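Local coordinates for organic hydroperoxide resistance protein (Legionella pneumophila, PDB 6MJN) that probably reduces organic hydroperoxides through a redox-active cysteine pair, as in other members of the OsmC/Ohr family, protecting the bacterium against oxidative stress, at residues A62-R70 against E81-V89. Numbering follows the deposited sequence.
Sequences AACFESAIR and EDVSMTSEV
Met85 and Val83, on alternate inward positions of strand 82-93, meet Ala62, Phe65, Glu66, Ile69 and Arg70 along one side of helix 53-76, a worked example of a helix laid over a sheet; helix segment 62-70 runs at 145° to strand segment 82-89, N-to-C directions compared, closer to antiparallel than to perpendicular. The apolar contacts centre on Met85. With chi2 at 62° its chain bends, carrying CE to 3.6 Å from Phe65 CD1, and SD obliquely beside the same ring in a Met-aromatic contact, while SD also touches Ile69 CD1 and CG lies against the carbonyl oxygen of Ala62. Val83 splits its methyls: CG2 packs 3.9 Å from Ile69 CD1, whereas CG1 sits over one face of the Arg70 guanidinium, 3.5 Å from CZ. At the Arg70 end the contact is ionic. Arg70 grips Glu66 side-on, NE and NH2 both donating to OE2 (3.0 and 2.9 Å) nearly within the guanidinium plane, which should hold the guanidinium against rotation; NH2 also makes a weak, salt-bridged hydrogen bond to Asp82 OD1 at 3.4 Å. Glu66 OE2 takes a further hydrogen bond from Gly22 N of the second subunit, linking the network to the dimer interface. Near Ala62, Ser87 OG hydrogen-bonds to Ala58 O one turn earlier in the helix. Strand 82-93 pairs antiparallel with 99-110 on one edge and with a strand of the second subunit on the other, while Phe65 also touches helices 114-125 and 129-134.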
loop_
_atom_site.group_PDB
_atom_site.type_symbol
_atom_site.label_atom_id
_atom_site.label_comp_id
_atom_site.label_asym_id
_atom_site.label_seq_id
_atom_site.Cartn_x
_atom_site.Cartn_y
_atom_site.Cartn_z
ATOM N N ALA B 62 4.328 3.450 -6.556
ATOM C CA ALA B 62 4.822 3.937 -7.852
ATOM C C ALA B 62 3.785 4.816 -8.536
ATOM O O ALA B 62 4.110 5.881 -9.082
ATOM C CB ALA B 62 5.203 2.765 -8.757
ATOM N N ALA B 63 2.521 4.397 -8.489
ATOM C CA ALA B 63 1.467 5.137 -9.168
ATOM C C ALA B 63 1.152 6.425 -8.432
ATOM O O ALA B 63 0.908 7.463 -9.056
ATOM C CB ALA B 63 0.218 4.268 -9.286
ATOM N N CYS B 64 1.143 6.373 -7.101
ATOM C CA CYS B 64 0.849 7.565 -6.320
ATOM C C CYS B 64 1.935 8.611 -6.518
ATOM O O CYS B 64 1.644 9.809 -6.653
ATOM C CB CYS B 64 0.703 7.175 -4.843
ATOM S SG CYS B 64 0.162 8.521 -3.798
ATOM N N PHE B 65 3.196 8.177 -6.547
ATOM C CA PHE B 65 4.286 9.131 -6.670
ATOM C C PHE B 65 4.339 9.701 -8.076
ATOM O O PHE B 65 4.597 10.890 -8.246
ATOM C CB PHE B 65 5.622 8.479 -6.288
ATOM C CG PHE B 65 6.705 9.470 -5.929
ATOM C CD1 PHE B 65 7.478 10.090 -6.917
ATOM C CD2 PHE B 65 6.959 9.770 -4.595
ATOM C CE1 PHE B 65 8.475 11.001 -6.570
ATOM C CE2 PHE B 65 7.940 10.671 -4.244
ATOM C CZ PHE B 65 8.710 11.293 -5.221
ATOM N N GLU B 66 4.079 8.878 -9.099
ATOM C CA GLU B 66 3.992 9.415 -10.455
ATOM C C GLU B 66 2.939 10.515 -10.536
ATOM O O GLU B 66 3.163 11.565 -11.155
ATOM C CB GLU B 66 3.668 8.305 -11.454
ATOM C CG GLU B 66 3.708 8.818 -12.901
ATOM C CD GLU B 66 2.989 7.914 -13.883
ATOM O OE1 GLU B 66 2.740 6.740 -13.545
ATOM O OE2 GLU B 66 2.674 8.383 -14.998
ATOM N N SER B 67 1.785 10.300 -9.901
ATOM C CA SER B 67 0.737 11.311 -9.896
ATOM C C SER B 67 1.188 12.584 -9.192
ATOM O O SER B 67 0.845 13.690 -9.620
ATOM C CB SER B 67 -0.519 10.748 -9.230
ATOM O OG SER B 67 -1.548 11.711 -9.207
ATOM N N ALA B 68 1.947 12.455 -8.102
ATOM C CA ALA B 68 2.393 13.643 -7.377
ATOM C C ALA B 68 3.408 14.452 -8.183
ATOM O O ALA B 68 3.416 15.689 -8.116
ATOM C CB ALA B 68 2.985 13.248 -6.026
ATOM N N ILE B 69 4.285 13.767 -8.923
ATOM C CA ILE B 69 5.167 14.451 -9.871
ATOM C C ILE B 69 4.348 15.233 -10.890
ATOM O O ILE B 69 4.607 16.415 -11.153
ATOM C CB ILE B 69 6.100 13.445 -10.570
ATOM C CG1 ILE B 69 7.077 12.822 -9.569
ATOM C CG2 ILE B 69 6.838 14.140 -11.727
ATOM C CD1 ILE B 69 8.020 11.744 -10.202
ATOM N N ARG B 70 3.364 14.574 -11.510
ATOM C CA ARG B 70 2.553 15.266 -12.506
ATOM C C ARG B 70 1.810 16.444 -11.885
ATOM O O ARG B 70 1.671 17.499 -12.515
ATOM C CB ARG B 70 1.580 14.290 -13.174
ATOM C CG ARG B 70 2.273 13.216 -13.993
ATOM C CD ARG B 70 1.304 12.370 -14.799
ATOM N NE ARG B 70 1.972 11.247 -15.455
ATOM C CZ ARG B 70 2.447 11.273 -16.701
ATOM N NH1 ARG B 70 2.330 12.368 -17.445
ATOM N NH2 ARG B 70 3.041 10.196 -17.205
ATOM N N GLU B 81 7.438 16.505 -20.149
ATOM C CA GLU B 81 6.923 15.787 -21.305
ATOM C C GLU B 81 6.362 14.430 -20.895
ATOM O O GLU B 81 5.212 14.115 -21.211
ATOM C CB GLU B 81 8.014 15.628 -22.370
ATOM C CG GLU B 81 8.596 16.940 -22.866
ATOM C CD GLU B 81 9.694 16.736 -23.895
ATOM O OE1 GLU B 81 9.808 15.612 -24.429
ATOM O OE2 GLU B 81 10.445 17.697 -24.168
ATOM N N ASP B 82 7.150 13.631 -20.178
ATOM C CA ASP B 82 6.708 12.318 -19.729
ATOM C C ASP B 82 7.375 11.985 -18.396
ATOM O O ASP B 82 8.369 12.599 -18.001
ATOM C CB ASP B 82 7.021 11.240 -20.778
ATOM C CG ASP B 82 6.202 9.975 -20.585
ATOM O OD1 ASP B 82 5.261 9.981 -19.760
ATOM O OD2 ASP B 82 6.504 8.969 -21.264
ATOM N N VAL B 83 6.801 11.011 -17.697
ATOM C CA VAL B 83 7.405 10.485 -16.478
ATOM C C VAL B 83 6.970 9.036 -16.322
ATOM O O VAL B 83 5.819 8.685 -16.599
ATOM C CB VAL B 83 7.017 11.327 -15.238
ATOM C CG1 VAL B 83 5.511 11.381 -15.074
ATOM C CG2 VAL B 83 7.640 10.743 -13.969
ATOM N N SER B 84 7.901 8.190 -15.899
ATOM C CA SER B 84 7.548 6.878 -15.386
ATOM C C SER B 84 8.186 6.719 -14.017
ATOM O O SER B 84 9.165 7.394 -13.678
ATOM C CB SER B 84 7.993 5.758 -16.327
ATOM O OG SER B 84 9.393 5.722 -16.432
ATOM N N MET B 85 7.641 5.789 -13.241
ATOM C CA MET B 85 8.001 5.643 -11.846
ATOM C C MET B 85 8.251 4.174 -11.533
ATOM O O MET B 85 7.410 3.322 -11.835
ATOM C CB MET B 85 6.871 6.180 -10.969
ATOM C CG MET B 85 7.299 6.606 -9.614
ATOM S SD MET B 85 8.484 7.966 -9.690
ATOM C CE MET B 85 9.419 7.386 -8.270
ATOM N N THR B 86 9.403 3.901 -10.936
ATOM C CA THR B 86 9.792 2.591 -10.437
ATOM C C THR B 86 9.815 2.652 -8.912
ATOM O O THR B 86 10.369 3.594 -8.335
ATOM C CB THR B 86 11.183 2.212 -10.958
ATOM O OG1 THR B 86 11.164 2.156 -12.393
ATOM C CG2 THR B 86 11.606 0.866 -10.427
ATOM N N SER B 87 9.216 1.660 -8.263
ATOM C CA SER B 87 9.324 1.509 -6.817
ATOM C C SER B 87 9.896 0.133 -6.535
ATOM O O SER B 87 9.516 -0.848 -7.174
ATOM C CB SER B 87 7.967 1.646 -6.127
ATOM O OG SER B 87 7.152 0.550 -6.477
ATOM N N GLU B 88 10.830 0.062 -5.604
ATOM C CA GLU B 88 11.365 -1.218 -5.176
ATOM C C GLU B 88 11.111 -1.342 -3.684
ATOM O O GLU B 88 11.542 -0.484 -2.907
ATOM C CB GLU B 88 12.843 -1.318 -5.496
ATOM C CG GLU B 88 13.474 -2.594 -4.987
ATOM C CD GLU B 88 14.970 -2.597 -5.215
ATOM O OE1 GLU B 88 15.389 -2.443 -6.375
ATOM O OE2 GLU B 88 15.723 -2.725 -4.229
ATOM N N VAL B 89 10.400 -2.388 -3.294
ATOM C CA VAL B 89 9.950 -2.560 -1.916
ATOM C C VAL B 89 10.554 -3.846 -1.380
ATOM O O VAL B 89 10.464 -4.900 -2.027
ATOM C CB VAL B 89 8.417 -2.582 -1.826
ATOM C CG1 VAL B 89 7.948 -3.079 -0.430
ATOM C CG2 VAL B 89 7.871 -1.168 -2.139
#